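Local coordinates for zinc-binding protein TroA (Treponema pallidum, PDB 1K0F) that binds zinc with high affinity in the periplasm and hands it to the membrane permease of the TroABC ABC transporter for import into the cytoplasm, at residues A[3-9]-A[52-58]; A[15-20]-A[117-121]; A[36-41]-A[62-66]; A[142-146]-A[260-265]. All blocks are in the same frame, centred on the assembly; numbering follows the deposited sequence.

Contact 1 (A[3-9]-A[52-58]); sequences PLVVTTI and ADLILYN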
loop_
_atom_site.group_PDB
_atom_site.type_symbol
_atom_site.label_atom_id
_atom_site.label_comp_id
_atom_site.label_asym_id
_atom_site.label_seq_id
_atom_site.Cartn_x
_atom_site.Cartn_y
_atom_site.Cartn_z
ATOM N N PRO A 3 12.819 -17.265 -15.395
ATOM C CA PRO A 3 12.717 -15.840 -15.755
ATOM C C PRO A 3 12.757 -14.860 -14.585
ATOM O O PRO A 3 12.251 -15.143 -13.495
ATOM C CB PRO A 3 11.394 -15.753 -16.503
ATOM C CG PRO A 3 10.605 -16.872 -15.943
ATOM C CD PRO A 3 11.587 -17.982 -15.760
ATOM N N LEU A 4 13.351 -13.696 -14.829
ATOM C CA LEU A 4 13.488 -12.672 -13.814
ATOM C C LEU A 4 12.313 -11.722 -13.765
ATOM O O LEU A 4 12.077 -10.972 -14.705
ATOM C CB LEU A 4 14.754 -11.858 -14.063
ATOM C CG LEU A 4 14.971 -10.746 -13.043
ATOM C CD1 LEU A 4 15.048 -11.359 -11.656
ATOM C CD2 LEU A 4 16.242 -9.978 -13.367
ATOM N N VAL A 5 11.570 -11.758 -12.666
ATOM C CA VAL A 5 10.443 -10.856 -12.492
ATOM C C VAL A 5 10.963 -9.785 -11.556
ATOM O O VAL A 5 11.671 -10.092 -10.598
ATOM C CB VAL A 5 9.239 -11.547 -11.814
ATOM C CG1 VAL A 5 8.187 -10.505 -11.417
ATOM C CG2 VAL A 5 8.644 -12.589 -12.752
ATOM N N VAL A 6 10.642 -8.529 -11.825
ATOM C CA VAL A 6 11.107 -7.462 -10.951
ATOM C C VAL A 6 9.953 -6.556 -10.625
ATOM O O VAL A 6 9.306 -6.015 -11.517
ATOM C CB VAL A 6 12.230 -6.624 -11.593
ATOM C CG1 VAL A 6 12.452 -5.345 -10.777
ATOM C CG2 VAL A 6 13.528 -7.441 -11.651
ATOM N N THR A 7 9.699 -6.394 -9.335
ATOM C CA THR A 7 8.598 -5.559 -8.893
ATOM C C THR A 7 9.078 -4.412 -8.016
ATOM O O THR A 7 10.193 -4.430 -7.493
ATOM C CB THR A 7 7.561 -6.389 -8.112
ATOM O OG1 THR A 7 7.945 -6.452 -6.737
ATOM C CG2 THR A 7 7.471 -7.797 -8.672
ATOM N N THR A 8 8.211 -3.423 -7.856
ATOM C CA THR A 8 8.518 -2.260 -7.059
ATOM C C THR A 8 8.074 -2.469 -5.623
ATOM O O THR A 8 8.820 -2.994 -4.813
ATOM C CB THR A 8 7.823 -1.039 -7.649
ATOM O OG1 THR A 8 6.456 -1.371 -7.924
ATOM C CG2 THR A 8 8.493 -0.622 -8.960
ATOM N N ILE A 9 6.859 -2.051 -5.303
ATOM C CA ILE A 9 6.334 -2.204 -3.947
ATOM C C ILE A 9 6.175 -3.680 -3.578
ATOM O O ILE A 9 5.812 -4.510 -4.423
ATOM C CB ILE A 9 4.980 -1.504 -3.817
ATOM C CG1 ILE A 9 4.017 -2.064 -4.869
ATOM C CG2 ILE A 9 5.159 -0.010 -4.017
ATOM C CD1 ILE A 9 2.600 -1.604 -4.688
ATOM N N ALA A 52 15.404 -7.992 -16.216
ATOM C CA ALA A 52 14.101 -8.567 -15.911
ATOM C C ALA A 52 13.372 -8.983 -17.175
ATOM O O ALA A 52 13.519 -8.371 -18.227
ATOM C CB ALA A 52 13.259 -7.572 -15.134
ATOM N N ASP A 53 12.605 -10.056 -17.067
ATOM C CA ASP A 53 11.814 -10.540 -18.182
ATOM C C ASP A 53 10.416 -9.986 -17.967
ATOM O O ASP A 53 9.625 -9.865 -18.900
ATOM C CB ASP A 53 11.767 -12.063 -18.174
ATOM C CG ASP A 53 13.131 -12.673 -18.183
ATOM O OD1 ASP A 53 13.954 -12.238 -19.025
ATOM O OD2 ASP A 53 13.377 -13.573 -17.359
ATOM N N LEU A 54 10.129 -9.643 -16.716
ATOM C CA LEU A 54 8.832 -9.100 -16.350
ATOM C C LEU A 54 8.983 -8.031 -15.287
ATOM O O LEU A 54 9.479 -8.301 -14.200
ATOM C CB LEU A 54 7.938 -10.219 -15.815
ATOM C CG LEU A 54 6.663 -9.781 -15.106
ATOM C CD1 LEU A 54 5.747 -9.125 -16.120
ATOM C CD2 LEU A 54 5.982 -10.973 -14.459
ATOM N N ILE A 55 8.567 -6.814 -15.605
ATOM C CA ILE A 55 8.637 -5.727 -14.641
ATOM C C ILE A 55 7.218 -5.406 -14.189
ATOM O O ILE A 55 6.317 -5.214 -15.012
ATOM C CB ILE A 55 9.270 -4.456 -15.230
ATOM C CG1 ILE A 55 10.782 -4.645 -15.378
ATOM C CG2 ILE A 55 9.003 -3.274 -14.305
ATOM C CD1 ILE A 55 11.458 -3.512 -16.119
ATOM N N LEU A 56 7.032 -5.359 -12.870
ATOM C CA LEU A 56 5.728 -5.097 -12.280
ATOM C C LEU A 56 5.727 -3.889 -11.357
ATOM O O LEU A 56 6.585 -3.745 -10.485
ATOM C CB LEU A 56 5.244 -6.327 -11.505
ATOM C CG LEU A 56 4.790 -7.532 -12.336
ATOM C CD1 LEU A 56 4.311 -8.640 -11.410
ATOM C CD2 LEU A 56 3.690 -7.115 -13.295
ATOM N N TYR A 57 4.745 -3.024 -11.563
ATOM C CA TYR A 57 4.596 -1.839 -10.751
ATOM C C TYR A 57 3.124 -1.444 -10.674
ATOM O O TYR A 57 2.302 -1.863 -11.494
ATOM C CB TYR A 57 5.453 -0.697 -11.307
ATOM C CG TYR A 57 5.032 -0.135 -12.652
ATOM C CD1 TYR A 57 5.164 -0.884 -13.824
ATOM C CD2 TYR A 57 4.575 1.186 -12.759
ATOM C CE1 TYR A 57 4.859 -0.337 -15.054
ATOM C CE2 TYR A 57 4.268 1.742 -13.993
ATOM C CZ TYR A 57 4.411 0.978 -15.135
ATOM O OH TYR A 57 4.082 1.534 -16.352
ATOM N N ASN A 58 2.799 -0.650 -9.665
ATOM C CA ASN A 58 1.444 -0.190 -9.425
ATOM C C ASN A 58 0.746 0.446 -10.622
ATOM O O ASN A 58 -0.156 -0.134 -11.242
ATOM C CB ASN A 58 1.467 0.827 -8.287
ATOM C CG ASN A 58 0.245 0.752 -7.414
ATOM O OD1 ASN A 58 -0.252 -0.342 -7.121
ATOM N ND2 ASN A 58 -0.246 1.908 -6.980
#
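Leu4, Val6 and Leu56 give up the most surface here, and they sample both faces of the neighbouring parallel strands 4-7 and 54-57, whose axes lie 4.6 Å apart at 18°. Leu4 anchors the start: Leu4 O accepts from Asp53 N at 2.6 Å and from Leu54 N at 3.1 Å, while Leu4 CG rests 4.2 Å from Ala52 CB. Val6 carries the ladder on, bonding to Leu54 and Leu56 on either side of its pair mate Ile55, with Val6 N to Leu54 O and Leu56 N to Val6 O both 2.7 Å. Val6 CG2 packs 3.5 Å from Ala52 CB. Leu56 lies on the other face with Val5, Thr7 and Leu54; Leu56 CD1 is 4.3 Å from Val5 CG1, and the Leu56 side chain meets Ile12 and Val16 of helix 10-20. At the far end a weak bond, Thr8 N to Leu56 O at 3.1 Å, closes the ladder, and Thr8 OG1 turns to Glu63. Strands 25-28 and 78-81 flank the pair, making it the middle of the four-stranded parallel sheet, with Ile9 near zinc ligand Asp248. Backbone bonds set the register, and mostly apolar side chains fill both faces.

Contact 2 (A[15-20]-A[117-121]); sequences AVKNIA and VYESL
Leu121 lays its m,t side chain across Ile19 and Ala20, with CD1 3.5 Å from both Ile19 CG2 and Ala20 CB and 4.1 Å from Val16 O. Both segments are helical; their local axes approach to 9.7 Å and cross at -51°. The CA pairing is Val16 with Val117 (6.5 Å), Ile19 with Tyr118 (6.4 Å) and Ala20 with Leu121 (6.8 Å). These are two helices packed side by side on one face of the parallel sheet, as in an alpha/beta lobe: Val16 and Val117 both reach Leu56 of strand 54-57, and Leu121 reaches Leu54. Val117, in the t rotamer, puts CG1 3.6 Å from Val16 CG2, 3.9 Å from Ala15 CB and 4.0 Å from Ile19 CD1. Ile19, m,t, also sets CD1 3.8 Å from Tyr118 CB, while its CG2 lies at the edge of the Tyr118 ring. That ring stacks on Tyr136 of helix 129-156, and its OH bonds to Thr133, so the long helix borders the pair; from it, Phe132 touches Ile19 and Ala20.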
loop_
_atom_site.group_PDB
_atom_site.type_symbol
_atom_site.label_atom_id
_atom_site.label_comp_id
_atom_site.label_asym_id
_atom_site.label_seq_id
_atom_site.Cartn_x
_atom_site.Cartn_y
_atom_site.Cartn_z
ATOM N N ALA A 15 2.098 -10.849 -4.368
ATOM C CA ALA A 15 1.213 -11.501 -5.314
ATOM C C ALA A 15 2.022 -12.421 -6.219
ATOM O O ALA A 15 1.574 -13.505 -6.581
ATOM C CB ALA A 15 0.490 -10.468 -6.125
ATOM N N VAL A 16 3.224 -11.990 -6.578
ATOM C CA VAL A 16 4.088 -12.785 -7.433
ATOM C C VAL A 16 4.466 -14.076 -6.700
ATOM O O VAL A 16 4.218 -15.169 -7.191
ATOM C CB VAL A 16 5.371 -11.996 -7.800
ATOM C CG1 VAL A 16 6.428 -12.929 -8.365
ATOM C CG2 VAL A 16 5.042 -10.915 -8.808
ATOM N N LYS A 17 5.063 -13.925 -5.520
ATOM C CA LYS A 17 5.484 -15.051 -4.694
ATOM C C LYS A 17 4.431 -16.153 -4.602
ATOM O O LYS A 17 4.705 -17.329 -4.850
ATOM C CB LYS A 17 5.810 -14.558 -3.283
ATOM C CG LYS A 17 7.042 -13.681 -3.215
ATOM C CD LYS A 17 7.717 -13.771 -1.872
ATOM C CE LYS A 17 7.533 -12.485 -1.089
ATOM N NZ LYS A 17 8.836 -11.828 -0.812
ATOM N N ASN A 18 3.220 -15.752 -4.242
ATOM C CA ASN A 18 2.119 -16.683 -4.085
ATOM C C ASN A 18 1.750 -17.374 -5.384
ATOM O O ASN A 18 1.462 -18.569 -5.383
ATOM C CB ASN A 18 0.909 -15.950 -3.523
ATOM C CG ASN A 18 1.102 -15.529 -2.086
ATOM O OD1 ASN A 18 1.084 -16.357 -1.182
ATOM N ND2 ASN A 18 1.302 -14.239 -1.866
ATOM N N ILE A 19 1.761 -16.616 -6.479
ATOM C CA ILE A 19 1.417 -17.126 -7.811
ATOM C C ILE A 19 2.556 -17.858 -8.519
ATOM O O ILE A 19 2.443 -19.040 -8.817
ATOM C CB ILE A 19 0.932 -15.995 -8.759
ATOM C CG1 ILE A 19 -0.276 -15.284 -8.145
ATOM C CG2 ILE A 19 0.562 -16.582 -10.110
ATOM C CD1 ILE A 19 -0.487 -13.892 -8.644
ATOM N N ALA A 20 3.643 -17.147 -8.805
ATOM C CA ALA A 20 4.791 -17.755 -9.483
ATOM C C ALA A 20 5.567 -18.704 -8.581
ATOM O O ALA A 20 6.114 -19.707 -9.051
ATOM C CB ALA A 20 5.727 -16.671 -10.012
ATOM N N VAL A 117 -1.054 -9.140 -12.021
ATOM C CA VAL A 117 0.182 -9.844 -11.702
ATOM C C VAL A 117 0.123 -11.277 -12.236
ATOM O O VAL A 117 1.015 -11.730 -12.955
ATOM C CB VAL A 117 0.397 -9.902 -10.193
ATOM C CG1 VAL A 117 1.647 -10.683 -9.889
ATOM C CG2 VAL A 117 0.495 -8.500 -9.628
ATOM N N TYR A 118 -0.949 -11.972 -11.870
ATOM C CA TYR A 118 -1.161 -13.344 -12.292
ATOM C C TYR A 118 -1.092 -13.474 -13.798
ATOM O O TYR A 118 -0.352 -14.300 -14.323
ATOM C CB TYR A 118 -2.523 -13.828 -11.805
ATOM C CG TYR A 118 -3.160 -14.899 -12.674
ATOM C CD1 TYR A 118 -2.658 -16.188 -12.682
ATOM C CD2 TYR A 118 -4.278 -14.619 -13.440
ATOM C CE1 TYR A 118 -3.260 -17.189 -13.436
ATOM C CE2 TYR A 118 -4.900 -15.608 -14.202
ATOM C CZ TYR A 118 -4.387 -16.894 -14.191
ATOM O OH TYR A 118 -5.001 -17.875 -14.913
ATOM N N GLU A 119 -1.872 -12.657 -14.495
ATOM C CA GLU A 119 -1.914 -12.697 -15.954
ATOM C C GLU A 119 -0.598 -12.280 -16.615
ATOM O O GLU A 119 -0.330 -12.649 -17.757
ATOM C CB GLU A 119 -3.053 -11.814 -16.474
ATOM C CG GLU A 119 -4.411 -12.499 -16.456
ATOM C CD GLU A 119 -5.531 -11.582 -16.882
ATOM O OE1 GLU A 119 -6.681 -12.058 -16.969
ATOM O OE2 GLU A 119 -5.258 -10.389 -17.128
ATOM N N SER A 120 0.210 -11.496 -15.909
ATOM C CA SER A 120 1.495 -11.059 -16.441
ATOM C C SER A 120 2.441 -12.254 -16.363
ATOM O O SER A 120 3.185 -12.558 -17.304
ATOM C CB SER A 120 2.055 -9.914 -15.597
ATOM O OG SER A 120 1.706 -8.662 -16.146
ATOM N N LEU A 121 2.396 -12.931 -15.221
ATOM C CA LEU A 121 3.226 -14.101 -14.989
ATOM C C LEU A 121 2.918 -15.177 -16.028
ATOM O O LEU A 121 3.822 -15.840 -16.533
ATOM C CB LEU A 121 2.987 -14.642 -13.575
ATOM C CG LEU A 121 3.469 -13.764 -12.411
ATOM C CD1 LEU A 121 3.177 -14.468 -11.095
ATOM C CD2 LEU A 121 4.969 -13.474 -12.546
#

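Contact 3 (A[36-41]-A[62-66]); sequences PHLYTA and LETKM
Pro36 begins the segment 36-41, part of the loop between strand 25-28 and helix 43-51, with Pro36 CB 4.2 Å from both Leu62 CD2 and Glu63 CG. His37 follows in helical phi/psi (-51/-65), its CA 4.9 Å from that of Glu63; with chi1 m and chi2 near -57°, His37 CE1 comes to 3.7 Å from Leu62 CD1, and His37 ND1 makes a weak hydrogen bond to Leu62 O at 3.4 Å. Two irregular loops pack here, one of them carrying the zinc ligand His37, whose ring in this metal-free protein meets those of His102 and His168. In the other, Glu63 centres an inverse gamma turn, Thr64 N bonding to Leu62 O at 2.7 Å, and the Glu63 carboxylate bonds to Thr8 OG1 and Asn58 N. His37 O lies 2.7 Å from Thr64 OG1. Tyr39, chi1 t, has its O 3.5 Å from Lys65 CB, and Met66 CE lies 3.8 Å from Tyr39 CD2, at the ring edge. Ala41 CB touches that same Met66 CE at 3.8 Å.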
loop_
_atom_site.group_PDB
_atom_site.type_symbol
_atom_site.label_atom_id
_atom_site.label_comp_id
_atom_site.label_asym_id
_atom_site.label_seq_id
_atom_site.Cartn_x
_atom_site.Cartn_y
_atom_site.Cartn_z
ATOM N N PRO A 36 7.640 4.276 -1.974
ATOM C CA PRO A 36 7.674 4.206 -3.436
ATOM C C PRO A 36 7.624 5.572 -4.117
ATOM O O PRO A 36 8.231 5.764 -5.176
ATOM C CB PRO A 36 6.463 3.343 -3.786
ATOM C CG PRO A 36 6.082 2.666 -2.519
ATOM C CD PRO A 36 6.478 3.572 -1.417
ATOM N N HIS A 37 6.897 6.508 -3.505
ATOM C CA HIS A 37 6.758 7.863 -4.038
ATOM C C HIS A 37 8.128 8.450 -4.350
ATOM O O HIS A 37 8.469 8.716 -5.500
ATOM C CB HIS A 37 6.067 8.779 -3.023
ATOM C CG HIS A 37 4.759 8.253 -2.510
ATOM N ND1 HIS A 37 3.709 7.932 -3.343
ATOM C CD2 HIS A 37 4.324 8.013 -1.249
ATOM C CE1 HIS A 37 2.684 7.515 -2.619
ATOM N NE2 HIS A 37 3.032 7.554 -1.345
ATOM N N LEU A 38 8.913 8.636 -3.304
ATOM C CA LEU A 38 10.233 9.218 -3.436
ATOM C C LEU A 38 11.330 8.181 -3.608
ATOM O O LEU A 38 12.454 8.377 -3.145
ATOM C CB LEU A 38 10.501 10.082 -2.211
ATOM C CG LEU A 38 9.225 10.777 -1.721
ATOM C CD1 LEU A 38 9.147 10.710 -0.206
ATOM C CD2 LEU A 38 9.211 12.220 -2.208
ATOM N N TYR A 39 11.007 7.083 -4.281
ATOM C CA TYR A 39 11.984 6.020 -4.505
ATOM C C TYR A 39 12.588 6.105 -5.915
ATOM O O TYR A 39 11.874 6.354 -6.894
ATOM C CB TYR A 39 11.331 4.642 -4.290
ATOM C CG TYR A 39 12.315 3.483 -4.316
ATOM C CD1 TYR A 39 12.872 2.988 -3.142
ATOM C CD2 TYR A 39 12.716 2.912 -5.521
ATOM C CE1 TYR A 39 13.812 1.957 -3.169
ATOM C CE2 TYR A 39 13.655 1.883 -5.558
ATOM C CZ TYR A 39 14.202 1.413 -4.381
ATOM O OH TYR A 39 15.163 0.425 -4.427
ATOM N N THR A 40 13.907 5.903 -5.995
ATOM C CA THR A 40 14.653 5.925 -7.260
ATOM C C THR A 40 15.352 4.582 -7.443
ATOM O O THR A 40 15.854 4.006 -6.477
ATOM C CB THR A 40 15.768 6.991 -7.267
ATOM O OG1 THR A 40 15.511 7.960 -6.246
ATOM C CG2 THR A 40 15.855 7.666 -8.627
ATOM N N ALA A 41 15.393 4.084 -8.675
ATOM C CA ALA A 41 16.058 2.814 -8.950
ATOM C C ALA A 41 17.561 3.061 -8.934
ATOM O O ALA A 41 18.101 3.690 -9.839
ATOM C CB ALA A 41 15.631 2.267 -10.309
ATOM N N LEU A 62 1.754 5.858 -8.685
ATOM C CA LEU A 62 2.223 5.623 -7.327
ATOM C C LEU A 62 3.713 5.907 -7.249
ATOM O O LEU A 62 4.158 6.796 -6.527
ATOM C CB LEU A 62 1.956 4.180 -6.901
ATOM C CG LEU A 62 2.545 3.874 -5.534
ATOM C CD1 LEU A 62 1.636 4.439 -4.474
ATOM C CD2 LEU A 62 2.727 2.388 -5.360
ATOM N N GLU A 63 4.472 5.131 -8.013
ATOM C CA GLU A 63 5.922 5.234 -8.074
ATOM C C GLU A 63 6.381 6.448 -8.876
ATOM O O GLU A 63 7.291 6.362 -9.697
ATOM C CB GLU A 63 6.478 3.949 -8.692
ATOM C CG GLU A 63 6.143 2.697 -7.882
ATOM C CD GLU A 63 4.958 1.911 -8.431
ATOM O OE1 GLU A 63 4.098 2.495 -9.129
ATOM O OE2 GLU A 63 4.888 0.695 -8.158
ATOM N N THR A 64 5.737 7.580 -8.611
ATOM C CA THR A 64 6.021 8.852 -9.271
ATOM C C THR A 64 7.388 9.015 -9.932
ATOM O O THR A 64 7.479 9.402 -11.099
ATOM C CB THR A 64 5.847 10.015 -8.276
ATOM O OG1 THR A 64 6.782 9.860 -7.196
ATOM C CG2 THR A 64 4.429 10.028 -7.716
ATOM N N LYS A 65 8.451 8.720 -9.189
ATOM C CA LYS A 65 9.813 8.881 -9.693
ATOM C C LYS A 65 10.425 7.716 -10.479
ATOM O O LYS A 65 11.626 7.471 -10.385
ATOM C CB LYS A 65 10.735 9.237 -8.524
ATOM C CG LYS A 65 10.709 10.709 -8.140
ATOM C CD LYS A 65 10.398 10.899 -6.667
ATOM C CE LYS A 65 10.334 12.369 -6.319
ATOM N NZ LYS A 65 9.812 13.165 -7.465
ATOM N N MET A 66 9.623 7.015 -11.273
ATOM C CA MET A 66 10.148 5.890 -12.044
ATOM C C MET A 66 9.700 5.897 -13.508
ATOM O O MET A 66 10.146 5.063 -14.298
ATOM C CB MET A 66 9.736 4.570 -11.386
ATOM C CG MET A 66 10.575 4.197 -10.179
ATOM S SD MET A 66 10.365 2.484 -9.682
ATOM C CE MET A 66 12.016 2.072 -9.197
#

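Contact 4 (A[142-146]-A[260-265]); sequences QLDKL and YVGMVT
Leu146 is the knob of a knobs-into-holes contact, and the hollow it fills is made by Tyr260, Val261, Val264 and Thr265. Both segments are helical and almost parallel, their short axes 8° apart and 10.3 Å distant, with Leu146 and Val261 the nearest CA pair at 6.4 Å. In the t,p rotamer Leu146 splits over the hollow: CD2 lies 3.3 Å from Val261 CA and 3.6 Å from Tyr260 CE2, CD1 3.8 Å from Val264 CG1 and 4.0 Å from Thr265 OG1. Thr265 OG1 donates to Val261 O at 2.9 Å. One turn earlier, Leu143 CD2 lies 3.7 Å from Tyr260 CD2, at the ring edge, and Gln142 CB lies 4.1 Å from Val261 CG2. Tyr260, chi1 t, is hemmed in by Met11 and Asp14 of helix 10-20 and by Trp110, with its OH bonded to Trp104 O. Long helix 129-156 is the backbone helix connecting the two lobes, as in this family; helix 260-273 runs alongside it, and Val107 of helix 107-124 borders both.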
loop_
_atom_site.group_PDB
_atom_site.type_symbol
_atom_site.label_atom_id
_atom_site.label_comp_id
_atom_site.label_asym_id
_atom_site.label_seq_id
_atom_site.Cartn_x
_atom_site.Cartn_y
_atom_site.Cartn_z
ATOM N N GLN A 142 -7.498 -15.895 -0.410
ATOM C CA GLN A 142 -6.867 -15.312 0.765
ATOM C C GLN A 142 -7.274 -13.848 0.798
ATOM O O GLN A 142 -7.602 -13.304 1.854
ATOM C CB GLN A 142 -5.341 -15.432 0.672
ATOM C CG GLN A 142 -4.776 -16.798 1.087
ATOM C CD GLN A 142 -3.272 -16.923 0.842
ATOM O OE1 GLN A 142 -2.464 -16.282 1.522
ATOM N NE2 GLN A 142 -2.897 -17.746 -0.131
ATOM N N LEU A 143 -7.254 -13.212 -0.370
ATOM C CA LEU A 143 -7.640 -11.809 -0.483
ATOM C C LEU A 143 -9.063 -11.655 0.028
ATOM O O LEU A 143 -9.346 -10.819 0.886
ATOM C CB LEU A 143 -7.569 -11.356 -1.947
ATOM C CG LEU A 143 -6.206 -10.974 -2.534
ATOM C CD1 LEU A 143 -6.268 -9.552 -3.066
ATOM C CD2 LEU A 143 -5.117 -11.113 -1.477
ATOM N N ASP A 144 -9.955 -12.474 -0.516
ATOM C CA ASP A 144 -11.358 -12.458 -0.135
ATOM C C ASP A 144 -11.527 -12.531 1.383
ATOM O O ASP A 144 -12.166 -11.671 1.991
ATOM C CB ASP A 144 -12.083 -13.621 -0.822
ATOM C CG ASP A 144 -12.261 -13.389 -2.316
ATOM O OD1 ASP A 144 -12.734 -14.302 -3.030
ATOM O OD2 ASP A 144 -11.920 -12.280 -2.775
ATOM N N LYS A 145 -10.962 -13.557 2.004
ATOM C CA LYS A 145 -11.067 -13.670 3.449
ATOM C C LYS A 145 -10.533 -12.375 4.055
ATOM O O LYS A 145 -11.105 -11.845 5.004
ATOM C CB LYS A 145 -10.248 -14.855 3.960
ATOM C CG LYS A 145 -11.060 -16.107 4.252
ATOM C CD LYS A 145 -10.150 -17.331 4.403
ATOM C CE LYS A 145 -10.260 -18.286 3.210
ATOM N NZ LYS A 145 -10.834 -17.622 1.992
ATOM N N LEU A 146 -9.444 -11.858 3.485
ATOM C CA LEU A 146 -8.818 -10.629 3.983
ATOM C C LEU A 146 -9.760 -9.435 3.902
ATOM O O LEU A 146 -9.913 -8.678 4.866
ATOM C CB LEU A 146 -7.531 -10.316 3.203
ATOM C CG LEU A 146 -6.769 -9.033 3.589
ATOM C CD1 LEU A 146 -6.699 -8.895 5.101
ATOM C CD2 LEU A 146 -5.368 -9.071 3.011
ATOM N N TYR A 260 1.159 -9.191 1.915
ATOM C CA TYR A 260 -0.005 -8.338 1.771
ATOM C C TYR A 260 -0.955 -8.664 2.905
ATOM O O TYR A 260 -1.177 -7.854 3.804
ATOM C CB TYR A 260 -0.683 -8.623 0.444
ATOM C CG TYR A 260 -1.928 -7.816 0.231
ATOM C CD1 TYR A 260 -1.871 -6.424 0.182
ATOM C CD2 TYR A 260 -3.164 -8.438 0.073
ATOM C CE1 TYR A 260 -3.016 -5.669 -0.018
ATOM C CE2 TYR A 260 -4.312 -7.695 -0.129
ATOM C CZ TYR A 260 -4.233 -6.312 -0.173
ATOM O OH TYR A 260 -5.371 -5.564 -0.360
ATOM N N VAL A 261 -1.494 -9.878 2.854
ATOM C CA VAL A 261 -2.418 -10.387 3.851
ATOM C C VAL A 261 -2.064 -9.945 5.262
ATOM O O VAL A 261 -2.855 -9.269 5.919
ATOM C CB VAL A 261 -2.456 -11.936 3.807
ATOM C CG1 VAL A 261 -2.899 -12.511 5.160
ATOM C CG2 VAL A 261 -3.387 -12.388 2.693
ATOM N N GLY A 262 -0.881 -10.330 5.728
ATOM C CA GLY A 262 -0.471 -9.968 7.072
ATOM C C GLY A 262 -0.257 -8.482 7.261
ATOM O O GLY A 262 -0.602 -7.922 8.303
ATOM N N MET A 263 0.307 -7.831 6.256
ATOM C CA MET A 263 0.559 -6.402 6.340
ATOM C C MET A 263 -0.738 -5.673 6.638
ATOM O O MET A 263 -0.782 -4.776 7.482
ATOM C CB MET A 263 1.129 -5.876 5.023
ATOM C CG MET A 263 0.903 -4.377 4.809
ATOM S SD MET A 263 0.190 -3.972 3.200
ATOM C CE MET A 263 0.982 -2.367 2.883
ATOM N N VAL A 264 -1.785 -6.063 5.915
ATOM C CA VAL A 264 -3.113 -5.468 6.072
ATOM C C VAL A 264 -3.795 -5.949 7.359
ATOM O O VAL A 264 -4.578 -5.216 7.980
ATOM C CB VAL A 264 -4.012 -5.806 4.864
ATOM C CG1 VAL A 264 -5.408 -5.272 5.091
ATOM C CG2 VAL A 264 -3.417 -5.217 3.603
ATOM N N THR A 265 -3.499 -7.184 7.758
ATOM C CA THR A 265 -4.085 -7.713 8.968
ATOM C C THR A 265 -3.508 -6.903 10.092
ATOM O O THR A 265 -4.211 -6.528 11.024
ATOM C CB THR A 265 -3.729 -9.184 9.185
ATOM O OG1 THR A 265 -4.430 -9.981 8.225
ATOM C CG2 THR A 265 -4.144 -9.619 10.571
#

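Overall arrangement
From the N terminus, strand 4-7 runs into helix 10-20, and the chain then passes through strand 25-28 and loop 36-41. Contact 1 closes when strand 54-57 returns beside 4-7, and contact 3 closes just after it, at 62-66; the two cross and touch through Glu63. Contact 2 opens inside contact 1 and shuts only at 117-121, crossing it and enclosing contact 3; contacts 1 and 2 pack on each other. These three lie in the N-terminal lobe and tie its sheet, helices and zinc-site loops together. Contact 4 follows in series, linking helix 129-156 to C-terminal helix 260-273 across 113 intervening residues.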